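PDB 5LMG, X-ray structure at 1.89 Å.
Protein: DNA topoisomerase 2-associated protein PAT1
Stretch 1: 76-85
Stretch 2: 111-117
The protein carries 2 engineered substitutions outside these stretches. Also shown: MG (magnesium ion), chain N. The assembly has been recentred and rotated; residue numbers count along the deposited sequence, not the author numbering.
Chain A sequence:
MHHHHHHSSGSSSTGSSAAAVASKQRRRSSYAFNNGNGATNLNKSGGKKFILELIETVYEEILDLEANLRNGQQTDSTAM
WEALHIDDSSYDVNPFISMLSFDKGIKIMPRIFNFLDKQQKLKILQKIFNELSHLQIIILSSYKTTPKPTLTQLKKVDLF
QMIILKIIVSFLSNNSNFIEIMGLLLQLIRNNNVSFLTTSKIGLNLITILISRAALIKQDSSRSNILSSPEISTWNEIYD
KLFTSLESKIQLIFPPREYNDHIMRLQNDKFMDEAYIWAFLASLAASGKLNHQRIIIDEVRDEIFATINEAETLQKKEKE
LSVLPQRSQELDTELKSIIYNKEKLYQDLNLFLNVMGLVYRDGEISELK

Stretch 1 (76-85) DSTAMWEALH
Stretch 2 (111-117) RIFNFLD

Helices often pack by presenting one apolar stripe to a partner, and this contact from PAT1 is a compact example. In the first stretch, Ser77 (phi/psi -88/9) occupies the N-cap position, and the following residues are helical, near -60/-45 from Thr78 to Glu82. Trp81 N to Ser77 O (3.0 Å) and Glu82 N to Thr78 O (2.9 Å) set the helical repeat. A type I turn from Glu82 to His85 follows, and His85 departs with positive phi (56/41). The second stretch enters as a helix, with Ile112 at -58/-48; Phe115 N still bonds Ile112 O (3.1 Å), but Phe115 (-109/11) and Leu116 (-109/157) unwind the chain. The register runs in opposite senses: Ser77 CA lies 6.3 Å from Phe115 CA, and Met80 CA lies 8.2 Å from Ile112 CA.

Spacings of three and four residues bring Ser77, Met80, Trp81 and Leu84 to the contact. Met80 (t, m, m) is its hub. The folded side chain brings CE within 3.6 Å of Ile112 O, 3.8 Å of Phe115 CB and 3.9 Å of Leu116 CD2, while SD sits 4.1 Å from Ile112 CG2. Leu84 (m, t) meets Ile112 (m, t) through CD2 and CD1, 3.7 Å apart. Leu116 (m, t) leaves its backbone sideways, yet its CD2 reaches Trp81 CE3 at 3.7 Å, approaching the indole obliquely; Trp81 has chi1 t and chi2 -105°. Phe115 (m, chi2 -82°) points its CA-to-CB bond toward the helix, but its ring leads away, leaving CB to make the contact.

Polar groups gather at the Ser77-Phe115 end of this apolar patch. Ser77 OG (p) lies 3.2 Å from Phe115 O, within hydrogen-bonding distance. Asp76 OD1 accepts from Thr78 N (3.2 Å) and Thr78 OG1 (2.7 Å). Beyond Leu116, Asp117 (p) binds magnesium through OD2 at 2.2 Å.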

ATOM      1  N   ASP A  76      21.081  26.653   4.968  1.00 55.56           N
ATOM      2  CA  ASP A  76      21.880  25.883   4.019  1.00 55.05           C
ATOM      3  C   ASP A  76      21.707  24.408   4.380  1.00 54.59           C
ATOM      4  O   ASP A  76      22.202  23.961   5.417  1.00 53.51           O
ATOM      5  CB  ASP A  76      23.366  26.317   4.055  1.00 57.93           C
ATOM      6  CG  ASP A  76      24.205  25.826   2.880  1.00 68.44           C
ATOM      7  OD1 ASP A  76      23.950  24.703   2.392  1.00 66.34           O
ATOM      8  OD2 ASP A  76      25.128  26.565   2.457  1.00 76.54           O
ATOM      9  N   SER A  77      20.975  23.672   3.533  1.00 49.63           N
ATOM     10  CA  SER A  77      20.642  22.257   3.728  1.00 49.30           C
ATOM     11  C   SER A  77      21.679  21.254   3.166  1.00 51.48           C
ATOM     12  O   SER A  77      21.402  20.055   3.163  1.00 49.96           O
ATOM     13  CB  SER A  77      19.256  21.965   3.160  1.00 52.84           C
ATOM     14  OG  SER A  77      19.240  22.178   1.758  1.00 60.65           O
ATOM     15  N   THR A  78      22.864  21.733   2.713  1.00 48.74           N
ATOM     16  CA  THR A  78      23.937  20.888   2.152  1.00 48.98           C
ATOM     17  C   THR A  78      24.418  19.812   3.142  1.00 51.14           C
ATOM     18  O   THR A  78      24.503  18.640   2.767  1.00 50.36           O
ATOM     19  CB  THR A  78      25.109  21.763   1.643  1.00 60.46           C
ATOM     20  OG1 THR A  78      24.607  22.697   0.692  1.00 63.41           O
ATOM     21  CG2 THR A  78      26.232  20.950   1.012  1.00 58.25           C
ATOM     22  N   ALA A  79      24.756  20.220   4.383  1.00 47.23           N
ATOM     23  CA  ALA A  79      25.233  19.326   5.440  1.00 47.44           C
ATOM     24  C   ALA A  79      24.194  18.252   5.783  1.00 51.79           C
ATOM     25  O   ALA A  79      24.568  17.089   5.938  1.00 51.70           O
ATOM     26  CB  ALA A  79      25.616  20.122   6.677  1.00 48.17           C
ATOM     27  N   MET A  80      22.887  18.626   5.832  1.00 47.84           N
ATOM     28  CA  MET A  80      21.800  17.680   6.115  1.00 46.64           C
ATOM     29  C   MET A  80      21.663  16.656   4.971  1.00 49.87           C
ATOM     30  O   MET A  80      21.564  15.451   5.250  1.00 47.29           O
ATOM     31  CB  MET A  80      20.475  18.422   6.372  1.00 48.19           C
ATOM     32  CG  MET A  80      19.317  17.503   6.777  1.00 50.76           C
ATOM     33  SD  MET A  80      18.351  16.883   5.370  1.00 54.15           S
ATOM     34  CE  MET A  80      17.412  18.343   4.941  1.00 50.22           C
ATOM     35  N   TRP A  81      21.638  17.141   3.697  1.00 47.42           N
ATOM     36  CA  TRP A  81      21.542  16.290   2.510  1.00 47.74           C
ATOM     37  C   TRP A  81      22.697  15.281   2.486  1.00 51.90           C
ATOM     38  O   TRP A  81      22.449  14.093   2.305  1.00 50.37           O
ATOM     39  CB  TRP A  81      21.489  17.119   1.199  1.00 47.10           C
ATOM     40  CG  TRP A  81      21.600  16.282  -0.051  1.00 48.86           C
ATOM     41  CD1 TRP A  81      22.689  16.171  -0.866  1.00 52.58           C
ATOM     42  CD2 TRP A  81      20.617  15.367  -0.571  1.00 48.31           C
ATOM     43  NE1 TRP A  81      22.431  15.281  -1.887  1.00 52.33           N
ATOM     44  CE2 TRP A  81      21.171  14.767  -1.726  1.00 52.95           C
ATOM     45  CE3 TRP A  81      19.315  15.003  -0.178  1.00 49.01           C
ATOM     46  CZ2 TRP A  81      20.469  13.828  -2.496  1.00 51.82           C
ATOM     47  CZ3 TRP A  81      18.612  14.093  -0.957  1.00 50.31           C
ATOM     48  CH2 TRP A  81      19.188  13.513  -2.098  1.00 51.20           C
ATOM     49  N   GLU A  82      23.932  15.751   2.737  1.00 50.70           N
ATOM     50  CA  GLU A  82      25.132  14.908   2.776  1.00 52.31           C
ATOM     51  C   GLU A  82      25.081  13.856   3.897  1.00 57.30           C
ATOM     52  O   GLU A  82      25.515  12.725   3.678  1.00 57.37           O
ATOM     53  CB  GLU A  82      26.406  15.760   2.867  1.00 54.35           C
ATOM     54  CG  GLU A  82      26.848  16.321   1.525  1.00 67.01           C
ATOM     55  CD  GLU A  82      28.193  17.021   1.549  1.00 95.60           C
ATOM     56  OE1 GLU A  82      29.228  16.327   1.682  1.00 99.81           O
ATOM     57  OE2 GLU A  82      28.216  18.265   1.411  1.00 90.56           O
ATOM     58  N   ALA A  83      24.495  14.207   5.063  1.00 53.78           N
ATOM     59  CA  ALA A  83      24.332  13.304   6.215  1.00 53.56           C
ATOM     60  C   ALA A  83      23.334  12.143   5.959  1.00 56.61           C
ATOM     61  O   ALA A  83      23.286  11.201   6.750  1.00 56.49           O
ATOM     62  CB  ALA A  83      23.926  14.096   7.450  1.00 54.10           C
ATOM     63  N   LEU A  84      22.570  12.199   4.846  1.00 53.57           N
ATOM     64  CA  LEU A  84      21.589  11.176   4.453  1.00 52.83           C
ATOM     65  C   LEU A  84      22.174   9.989   3.657  1.00 59.49           C
ATOM     66  O   LEU A  84      21.556   8.919   3.626  1.00 59.03           O
ATOM     67  CB  LEU A  84      20.409  11.798   3.682  1.00 51.90           C
ATOM     68  CG  LEU A  84      19.459  12.748   4.411  1.00 55.26           C
ATOM     69  CD1 LEU A  84      18.457  13.335   3.439  1.00 55.24           C
ATOM     70  CD2 LEU A  84      18.705  12.045   5.531  1.00 53.64           C
ATOM     71  N   HIS A  85      23.338  10.190   2.993  1.00 58.77           N
ATOM     72  CA  HIS A  85      24.078   9.187   2.202  1.00 59.87           C
ATOM     73  C   HIS A  85      23.260   8.534   1.076  1.00 64.60           C
ATOM     74  O   HIS A  85      23.365   7.321   0.879  1.00 64.78           O
ATOM     75  CB  HIS A  85      24.694   8.110   3.129  1.00 61.14           C
ATOM     76  CG  HIS A  85      25.750   8.634   4.046  1.00 65.32           C
ATOM     77  ND1 HIS A  85      25.431   9.407   5.145  1.00 67.19           N
ATOM     78  CD2 HIS A  85      27.090   8.462   4.004  1.00 68.13           C
ATOM     79  CE1 HIS A  85      26.583   9.690   5.732  1.00 67.45           C
ATOM     80  NE2 HIS A  85      27.611   9.143   5.079  1.00 68.31           N
ATOM     81  N   ARG A 111      10.084  16.393   8.215  1.00 42.41           N
ATOM     82  CA  ARG A 111      10.937  17.536   8.533  1.00 41.85           C
ATOM     83  C   ARG A 111      12.100  17.658   7.552  1.00 44.17           C
ATOM     84  O   ARG A 111      12.436  18.774   7.147  1.00 43.20           O
ATOM     85  CB  ARG A 111      11.420  17.462   9.980  1.00 40.00           C
ATOM     86  CG  ARG A 111      10.277  17.627  10.976  1.00 46.38           C
ATOM     87  CD  ARG A 111      10.610  16.983  12.306  1.00 48.08           C
ATOM     88  NE  ARG A 111      11.638  17.733  13.031  1.00 48.27           N
ATOM     89  CZ  ARG A 111      12.276  17.282  14.103  1.00 60.59           C
ATOM     90  NH1 ARG A 111      12.002  16.080  14.590  1.00 45.58           N
ATOM     91  NH2 ARG A 111      13.197  18.028  14.695  1.00 47.99           N
ATOM     92  N   ILE A 112      12.678  16.508   7.131  1.00 41.17           N
ATOM     93  CA  ILE A 112      13.725  16.436   6.104  1.00 41.37           C
ATOM     94  C   ILE A 112      13.192  17.069   4.796  1.00 45.04           C
ATOM     95  O   ILE A 112      13.868  17.916   4.194  1.00 43.59           O
ATOM     96  CB  ILE A 112      14.202  14.961   5.889  1.00 44.08           C
ATOM     97  CG1 ILE A 112      15.070  14.471   7.072  1.00 44.61           C
ATOM     98  CG2 ILE A 112      14.949  14.803   4.541  1.00 46.33           C
ATOM     99  CD1 ILE A 112      15.457  12.982   7.010  1.00 51.91           C
ATOM    100  N   PHE A 113      11.956  16.668   4.393  1.00 41.83           N
ATOM    101  CA  PHE A 113      11.290  17.125   3.171  1.00 42.13           C
ATOM    102  C   PHE A 113      11.008  18.620   3.153  1.00 47.68           C
ATOM    103  O   PHE A 113      10.982  19.203   2.069  1.00 49.07           O
ATOM    104  CB  PHE A 113      10.025  16.299   2.889  1.00 43.04           C
ATOM    105  CG  PHE A 113      10.322  15.093   2.022  1.00 44.23           C
ATOM    106  CD1 PHE A 113      11.224  14.116   2.439  1.00 46.49           C
ATOM    107  CD2 PHE A 113       9.724  14.950   0.774  1.00 45.23           C
ATOM    108  CE1 PHE A 113      11.524  13.025   1.623  1.00 47.56           C
ATOM    109  CE2 PHE A 113      10.015  13.848  -0.035  1.00 47.71           C
ATOM    110  CZ  PHE A 113      10.917  12.899   0.390  1.00 46.26           C
ATOM    111  N   ASN A 114      10.890  19.264   4.331  1.00 44.23           N
ATOM    112  CA  ASN A 114      10.713  20.715   4.402  1.00 43.86           C
ATOM    113  C   ASN A 114      11.941  21.486   3.879  1.00 47.84           C
ATOM    114  O   ASN A 114      11.784  22.621   3.434  1.00 48.01           O
ATOM    115  CB  ASN A 114      10.404  21.160   5.839  1.00 42.88           C
ATOM    116  CG  ASN A 114       9.029  20.795   6.336  1.00 59.91           C
ATOM    117  OD1 ASN A 114       8.093  20.542   5.564  1.00 55.02           O
ATOM    118  ND2 ASN A 114       8.872  20.788   7.651  1.00 51.13           N
ATOM    119  N   PHE A 115      13.151  20.885   3.946  1.00 44.11           N
ATOM    120  CA  PHE A 115      14.399  21.558   3.549  1.00 44.76           C
ATOM    121  C   PHE A 115      15.038  21.046   2.246  1.00 50.21           C
ATOM    122  O   PHE A 115      16.159  21.445   1.927  1.00 51.05           O
ATOM    123  CB  PHE A 115      15.418  21.516   4.713  1.00 46.45           C
ATOM    124  CG  PHE A 115      14.941  22.249   5.944  1.00 47.43           C
ATOM    125  CD1 PHE A 115      15.065  23.629   6.041  1.00 49.71           C
ATOM    126  CD2 PHE A 115      14.311  21.564   6.980  1.00 49.19           C
ATOM    127  CE1 PHE A 115      14.589  24.314   7.167  1.00 50.76           C
ATOM    128  CE2 PHE A 115      13.828  22.248   8.100  1.00 52.02           C
ATOM    129  CZ  PHE A 115      13.975  23.619   8.190  1.00 50.08           C
ATOM    130  N   LEU A 116      14.327  20.211   1.476  1.00 46.40           N
ATOM    131  CA  LEU A 116      14.841  19.682   0.211  1.00 46.01           C
ATOM    132  C   LEU A 116      14.143  20.272  -1.003  1.00 48.34           C
ATOM    133  O   LEU A 116      13.006  20.734  -0.897  1.00 47.64           O
ATOM    134  CB  LEU A 116      14.708  18.151   0.156  1.00 45.56           C
ATOM    135  CG  LEU A 116      15.419  17.318   1.217  1.00 50.01           C
ATOM    136  CD1 LEU A 116      15.047  15.876   1.067  1.00 49.55           C
ATOM    137  CD2 LEU A 116      16.934  17.491   1.161  1.00 52.64           C
ATOM    138  N   ASP A 117      14.818  20.228  -2.167  1.00 44.97           N
ATOM    139  CA  ASP A 117      14.220  20.664  -3.427  1.00 44.69           C
ATOM    140  C   ASP A 117      13.638  19.441  -4.158  1.00 47.89           C
ATOM    141  O   ASP A 117      13.745  18.321  -3.638  1.00 45.11           O
ATOM    142  CB  ASP A 117      15.191  21.504  -4.293  1.00 46.63           C
ATOM    143  CG  ASP A 117      16.420  20.804  -4.861  1.00 46.02           C
ATOM    144  OD1 ASP A 117      16.446  19.558  -4.877  1.00 43.66           O
ATOM    145  OD2 ASP A 117      17.336  21.505  -5.315  1.00 54.52           O
TER
HETATM  146 MG    MG N 810      19.157  21.088  -6.396  0.50 51.60          MG
HETATM  147  O   HOH W   1      18.799  18.978  -6.394  1.00 45.33           O
HETATM  148  O   HOH W   2      20.393  20.881  -4.454  1.00 58.42           O